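Local coordinates for odorant binding protein OBP69a (Ceratitis capitata, PDB 6HHE), which probably binds and carries odorants, as a secreted member of the PBP/GOBP family of insect odorant-binding proteins, at residues K12-T15 with N16-K20; A100-T103 with T104-Y107. One frame throughout, in Å; residues are numbered along the deposited sequence.

In the fold
Both contacts are local, each within a single helix, so neither closes a long loop. They follow one another in series, without nesting or crossing. Contact 1 comes first, on helix 10-22 near the N terminus. Contact 2 lies much later, on helix 96-110. Their centres are about 20 Å apart, on opposite sides of the chain's centre. Helix 42-55 is a neighbour of both. Contact 1 is joined to it by the disulfide of Cys18 and Cys50, and Ala100 and Thr104 of contact 2 pack on it. The disulfide of Cys106 and Cys88 ties contact 2 to helix 78-88. This disulfide-linked, all-helical build is that of insect odorant-binding proteins.

Contact 1 of 2, residues K12-T15 with N16-K20; sequences KKLT and NLCIK
Thr15 and Ile19 meet one turn apart in a local contact within helix 10-22, near the N terminus. CG2 of Thr15 lies 3.6 Å from CD1 of Ile19, methyl against methyl. The first torsion of Thr15 (chi1 -64°) sets this methyl anti to the backbone N and puts OG1 beside that N. From there OG1 bonds back to the carbonyl of Ala11. The polar branch of this buried threonine is thus satisfied inside its own helix, and the methyl is left to pack. CG1 of Ile19 also lies 3.2 Å from the carbonyl O of Thr15. That same O of Thr15 accepts the backbone N of Ile19 at 2.8 Å, with an N-H...O angle of 166°.

On another side of the helix, CD2 of Leu14 approaches SG of Cys18 at 4.2 Å, a looser apolar touch. The carbonyl of Leu14 takes the backbone N of Cys18.

The outer side carries a water-mediated link. A water donates to O of Lys13 at 2.8 Å and accepts from ND2 of Asn16 at 2.7 Å. It joins the amide to the backbone carbonyl three residues back.

Around the contact, Cys18 forms a disulfide with Cys50, one of the three characteristic of classical insect odorant-binding proteins. Leu14 rests on Val51, Lys54 and Ile55 of helix 42-55. Thr15 touches Phe122 and Ile19 touches Glu124, both in the C-terminal tail. Helix 10-22 therefore packs against helix 42-55 through Leu14 and Cys18, and against the tail through Thr15 and Ile19.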
ATOM      1  N   LYS A  12      -7.060   9.039  -7.950  1.00 55.81           N
ATOM      2  CA  LYS A  12      -8.366   9.216  -7.330  1.00 61.97           C
ATOM      3  C   LYS A  12      -9.384   8.220  -7.877  1.00 57.76           C
ATOM      4  O   LYS A  12     -10.223   7.716  -7.121  1.00 50.69           O
ATOM      5  CB  LYS A  12      -8.843  10.654  -7.521  1.00 73.10           C
ATOM      6  CG  LYS A  12      -7.982  11.696  -6.793  1.00 83.80           C
ATOM      7  CD  LYS A  12      -8.351  11.836  -5.305  1.00 86.53           C
ATOM      8  CE  LYS A  12      -7.674  10.808  -4.408  1.00 86.22           C
ATOM      9  NZ  LYS A  12      -8.460  10.593  -3.162  1.00 86.42           N
ATOM     10  N   LYS A  13      -9.329   7.925  -9.181  1.00 46.45           N
ATOM     11  CA  LYS A  13     -10.192   6.887  -9.741  1.00 47.13           C
ATOM     12  C   LYS A  13      -9.932   5.555  -9.061  1.00 40.74           C
ATOM     13  O   LYS A  13     -10.868   4.843  -8.676  1.00 35.66           O
ATOM     14  CB  LYS A  13      -9.966   6.759 -11.248  1.00 51.12           C
ATOM     15  CG  LYS A  13     -10.475   7.944 -12.047  1.00 59.90           C
ATOM     16  CD  LYS A  13     -10.395   7.708 -13.549  1.00 63.01           C
ATOM     17  CE  LYS A  13      -8.960   7.527 -14.027  1.00 66.48           C
ATOM     18  NZ  LYS A  13      -8.847   7.633 -15.515  1.00 71.33           N
ATOM     19  N   LEU A  14      -8.656   5.197  -8.925  1.00 38.87           N
ATOM     20  CA  LEU A  14      -8.279   3.944  -8.282  1.00 40.96           C
ATOM     21  C   LEU A  14      -8.774   3.899  -6.833  1.00 35.06           C
ATOM     22  O   LEU A  14      -9.349   2.891  -6.380  1.00 33.23           O
ATOM     23  CB  LEU A  14      -6.758   3.798  -8.371  1.00 44.82           C
ATOM     24  CG  LEU A  14      -6.092   2.442  -8.171  1.00 46.02           C
ATOM     25  CD1 LEU A  14      -4.739   2.441  -8.855  1.00 48.44           C
ATOM     26  CD2 LEU A  14      -5.905   2.208  -6.730  1.00 47.75           C
ATOM     27  N   THR A  15      -8.537   4.983  -6.081  1.00 33.90           N
ATOM     28  CA  THR A  15      -8.948   5.045  -4.679  1.00 31.33           C
ATOM     29  C   THR A  15     -10.447   4.856  -4.547  1.00 31.72           C
ATOM     30  O   THR A  15     -10.905   4.121  -3.662  1.00 29.33           O
ATOM     31  CB  THR A  15      -8.530   6.386  -4.064  1.00 41.04           C
ATOM     32  OG1 THR A  15      -7.116   6.453  -4.080  1.00 39.25           O
ATOM     33  CG2 THR A  15      -9.009   6.529  -2.596  1.00 32.97           C
ATOM     34  N   ASN A  16     -11.220   5.527  -5.398  1.00 32.16           N
ATOM     35  CA  ASN A  16     -12.674   5.393  -5.384  1.00 34.58           C
ATOM     36  C   ASN A  16     -13.093   3.950  -5.514  1.00 32.76           C
ATOM     37  O   ASN A  16     -13.932   3.474  -4.742  1.00 30.80           O
ATOM     38  CB  ASN A  16     -13.323   6.182  -6.525  1.00 48.46           C
ATOM     39  CG  ASN A  16     -14.809   5.774  -6.758  1.00 57.24           C
ATOM     40  OD1 ASN A  16     -15.662   6.045  -5.906  1.00 55.41           O
ATOM     41  ND2 ASN A  16     -15.116   5.131  -7.916  1.00 47.18           N
ATOM     42  N   LEU A  17     -12.624   3.277  -6.577  1.00 28.30           N
ATOM     43  CA  LEU A  17     -12.981   1.882  -6.811  1.00 30.30           C
ATOM     44  C   LEU A  17     -12.686   1.032  -5.591  1.00 26.31           C
ATOM     45  O   LEU A  17     -13.523   0.237  -5.136  1.00 26.08           O
ATOM     46  CB  LEU A  17     -12.214   1.315  -8.010  1.00 34.39           C
ATOM     47  CG  LEU A  17     -12.605   1.696  -9.429  1.00 42.92           C
ATOM     48  CD1 LEU A  17     -11.687   0.939 -10.373  1.00 36.67           C
ATOM     49  CD2 LEU A  17     -14.032   1.361  -9.668  1.00 37.52           C
ATOM     50  N   CYS A  18     -11.493   1.215  -5.029  1.00 26.45           N
ATOM     51  CA  CYS A  18     -11.098   0.343  -3.929  1.00 23.78           C
ATOM     52  C   CYS A  18     -11.870   0.660  -2.653  1.00 29.55           C
ATOM     53  O   CYS A  18     -12.198  -0.258  -1.895  1.00 23.28           O
ATOM     54  CB  CYS A  18      -9.596   0.437  -3.696  1.00 25.96           C
ATOM     55  SG  CYS A  18      -8.588  -0.426  -4.959  1.00 31.12           S
ATOM     56  N   ILE A  19     -12.200   1.928  -2.414  1.00 27.45           N
ATOM     57  CA  ILE A  19     -13.106   2.249  -1.314  1.00 27.33           C
ATOM     58  C   ILE A  19     -14.435   1.533  -1.479  1.00 29.13           C
ATOM     59  O   ILE A  19     -14.953   0.930  -0.532  1.00 26.21           O
ATOM     60  CB  ILE A  19     -13.293   3.768  -1.196  1.00 29.19           C
ATOM     61  CG1 ILE A  19     -12.010   4.377  -0.669  1.00 30.17           C
ATOM     62  CG2 ILE A  19     -14.486   4.070  -0.298  1.00 31.44           C
ATOM     63  CD1 ILE A  19     -11.989   5.889  -0.726  1.00 31.75           C
ATOM     64  N   LYS A  20     -15.015   1.569  -2.687  1.00 23.22           N
ATOM     65  CA  LYS A  20     -16.345   1.016  -2.847  1.00 22.67           C
ATOM     66  C   LYS A  20     -16.313  -0.501  -2.720  1.00 30.33           C
ATOM     67  O   LYS A  20     -17.219  -1.098  -2.139  1.00 30.37           O
ATOM     68  CB  LYS A  20     -16.940   1.425  -4.196  1.00 26.79           C
ATOM     69  CG  LYS A  20     -17.313   2.883  -4.278  1.00 30.56           C
ATOM     70  CD  LYS A  20     -17.959   3.156  -5.639  1.00 32.49           C
ATOM     71  CE  LYS A  20     -18.773   4.438  -5.621  1.00 44.33           C
ATOM     72  NZ  LYS A  20     -17.912   5.574  -5.242  1.00 41.57           N
TER
HETATM   73  O   HOH W   1     -13.371   5.125  -9.991  1.00 59.22           O

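Contact 2 of 2, residues A100-T103 with T104-Y107; sequences AFLT and TECY
Thr103 and Tyr107 form the tight, buried part of this contact, one turn apart on helix 96-110. CG2 of Thr103 sits over the face of the Tyr107 ring, 4.0 Å from its centroid, in a CH-pi contact. The carbonyl O of Thr103 lies above the same ring, offset toward its rim. OG1 of Thr103 bonds to the carbonyl of Thr99 and to N of Gln91. Two donors grip O of Ala100: N and OG1 of Thr104, each at 2.9 Å and from opposite faces of the carbonyl plane.

The partly exposed side holds Leu102 and Glu105. The side chain of Glu105 crosses Phe101 obliquely, with carboxylate and ring planes 41° apart. OE2 of Glu105 is 3.5 Å from CE2 of Phe101, and OE1 of Glu105 is as far from CD2 of Leu102. CG of Glu105 is anti to its carbonyl carbon (chi1 -79°), which puts it over one face of the Phe101 ring. With an alanine here that face would probably lose this cover, and the ring would be freer to shift.

The chemistry is divided: the threonine hydroxyls bond to backbone carbonyls of their own helix, whereas the acid packs against carbon.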
ATOM      1  N   ALA A 100      -0.689  -7.700   2.341  1.00 21.08           N
ATOM      2  CA  ALA A 100      -0.590  -6.292   1.954  1.00 19.28           C
ATOM      3  C   ALA A 100      -0.355  -5.411   3.174  1.00 22.78           C
ATOM      4  O   ALA A 100       0.463  -4.473   3.128  1.00 21.67           O
ATOM      5  CB  ALA A 100      -1.865  -5.847   1.238  1.00 21.84           C
ATOM      6  N   PHE A 101      -1.054  -5.705   4.274  1.00 22.99           N
ATOM      7  CA  PHE A 101      -0.957  -4.893   5.484  1.00 20.25           C
ATOM      8  C   PHE A 101       0.408  -5.009   6.114  1.00 18.77           C
ATOM      9  O   PHE A 101       1.036  -3.981   6.430  1.00 19.67           O
ATOM     10  CB  PHE A 101      -2.023  -5.335   6.480  1.00 20.26           C
ATOM     11  CG  PHE A 101      -2.156  -4.454   7.700  1.00 22.90           C
ATOM     12  CD1 PHE A 101      -2.879  -3.276   7.635  1.00 22.18           C
ATOM     13  CD2 PHE A 101      -1.622  -4.853   8.904  1.00 29.40           C
ATOM     14  CE1 PHE A 101      -3.088  -2.495   8.802  1.00 24.88           C
ATOM     15  CE2 PHE A 101      -1.784  -4.065  10.048  1.00 26.95           C
ATOM     16  CZ  PHE A 101      -2.497  -2.896   9.980  1.00 25.57           C
ATOM     17  N   LEU A 102       0.878  -6.246   6.320  1.00 21.61           N
ATOM     18  CA  LEU A 102       2.195  -6.454   6.938  1.00 21.30           C
ATOM     19  C   LEU A 102       3.307  -5.854   6.085  1.00 21.44           C
ATOM     20  O   LEU A 102       4.262  -5.268   6.623  1.00 22.37           O
ATOM     21  CB  LEU A 102       2.428  -7.949   7.144  1.00 24.56           C
ATOM     22  CG  LEU A 102       1.494  -8.598   8.160  1.00 25.34           C
ATOM     23  CD1 LEU A 102       1.663 -10.107   8.023  1.00 30.06           C
ATOM     24  CD2 LEU A 102       1.800  -8.104   9.559  1.00 25.87           C
ATOM     25  N   THR A 103       3.214  -6.013   4.752  1.00 19.59           N
ATOM     26  CA  THR A 103       4.239  -5.452   3.883  1.00 19.75           C
ATOM     27  C   THR A 103       4.212  -3.937   3.967  1.00 19.94           C
ATOM     28  O   THR A 103       5.270  -3.298   4.054  1.00 19.79           O
ATOM     29  CB  THR A 103       4.049  -5.950   2.448  1.00 20.50           C
ATOM     30  OG1 THR A 103       4.093  -7.397   2.467  1.00 22.94           O
ATOM     31  CG2 THR A 103       5.162  -5.451   1.538  1.00 21.98           C
ATOM     32  N   THR A 104       3.010  -3.339   4.037  1.00 19.29           N
ATOM     33  CA  THR A 104       2.919  -1.882   4.106  1.00 18.08           C
ATOM     34  C   THR A 104       3.392  -1.362   5.461  1.00 19.65           C
ATOM     35  O   THR A 104       3.999  -0.275   5.506  1.00 20.27           O
ATOM     36  CB  THR A 104       1.488  -1.433   3.798  1.00 19.50           C
ATOM     37  OG1 THR A 104       1.184  -1.784   2.451  1.00 20.98           O
ATOM     38  CG2 THR A 104       1.357   0.068   3.945  1.00 20.44           C
ATOM     39  N   GLU A 105       3.187  -2.145   6.526  1.00 21.29           N
ATOM     40  CA  GLU A 105       3.762  -1.773   7.816  1.00 21.61           C
ATOM     41  C   GLU A 105       5.267  -1.680   7.701  1.00 21.32           C
ATOM     42  O   GLU A 105       5.889  -0.747   8.256  1.00 21.68           O
ATOM     43  CB  GLU A 105       3.383  -2.779   8.898  1.00 22.26           C
ATOM     44  CG  GLU A 105       1.991  -2.561   9.401  1.00 34.45           C
ATOM     45  CD  GLU A 105       1.655  -3.467  10.554  1.00 59.65           C
ATOM     46  OE1 GLU A 105       1.893  -4.691  10.440  1.00 64.59           O
ATOM     47  OE2 GLU A 105       1.175  -2.945  11.579  1.00 63.97           O
ATOM     48  N   CYS A 106       5.887  -2.629   6.985  1.00 19.63           N
ATOM     49  CA  CYS A 106       7.329  -2.573   6.765  1.00 22.09           C
ATOM     50  C   CYS A 106       7.706  -1.336   5.935  1.00 18.65           C
ATOM     51  O   CYS A 106       8.678  -0.627   6.255  1.00 19.34           O
ATOM     52  CB  CYS A 106       7.774  -3.867   6.119  1.00 21.06           C
ATOM     53  SG  CYS A 106       9.575  -3.878   5.807  1.00 32.97           S
ATOM     54  N   TYR A 107       6.946  -1.038   4.878  1.00 17.80           N
ATOM     55  CA  TYR A 107       7.226   0.171   4.085  1.00 17.37           C
ATOM     56  C   TYR A 107       7.187   1.429   4.930  1.00 17.62           C
ATOM     57  O   TYR A 107       8.028   2.319   4.748  1.00 18.15           O
ATOM     58  CB  TYR A 107       6.208   0.318   2.960  1.00 17.61           C
ATOM     59  CG  TYR A 107       6.226  -0.713   1.873  1.00 17.24           C
ATOM     60  CD1 TYR A 107       7.344  -1.526   1.595  1.00 17.99           C
ATOM     61  CD2 TYR A 107       5.109  -0.826   1.065  1.00 20.06           C
ATOM     62  CE1 TYR A 107       7.304  -2.422   0.528  1.00 19.70           C
ATOM     63  CE2 TYR A 107       5.047  -1.766   0.009  1.00 21.75           C
ATOM     64  CZ  TYR A 107       6.157  -2.524  -0.252  1.00 21.88           C
ATOM     65  OH  TYR A 107       6.022  -3.412  -1.303  1.00 23.60           O
TER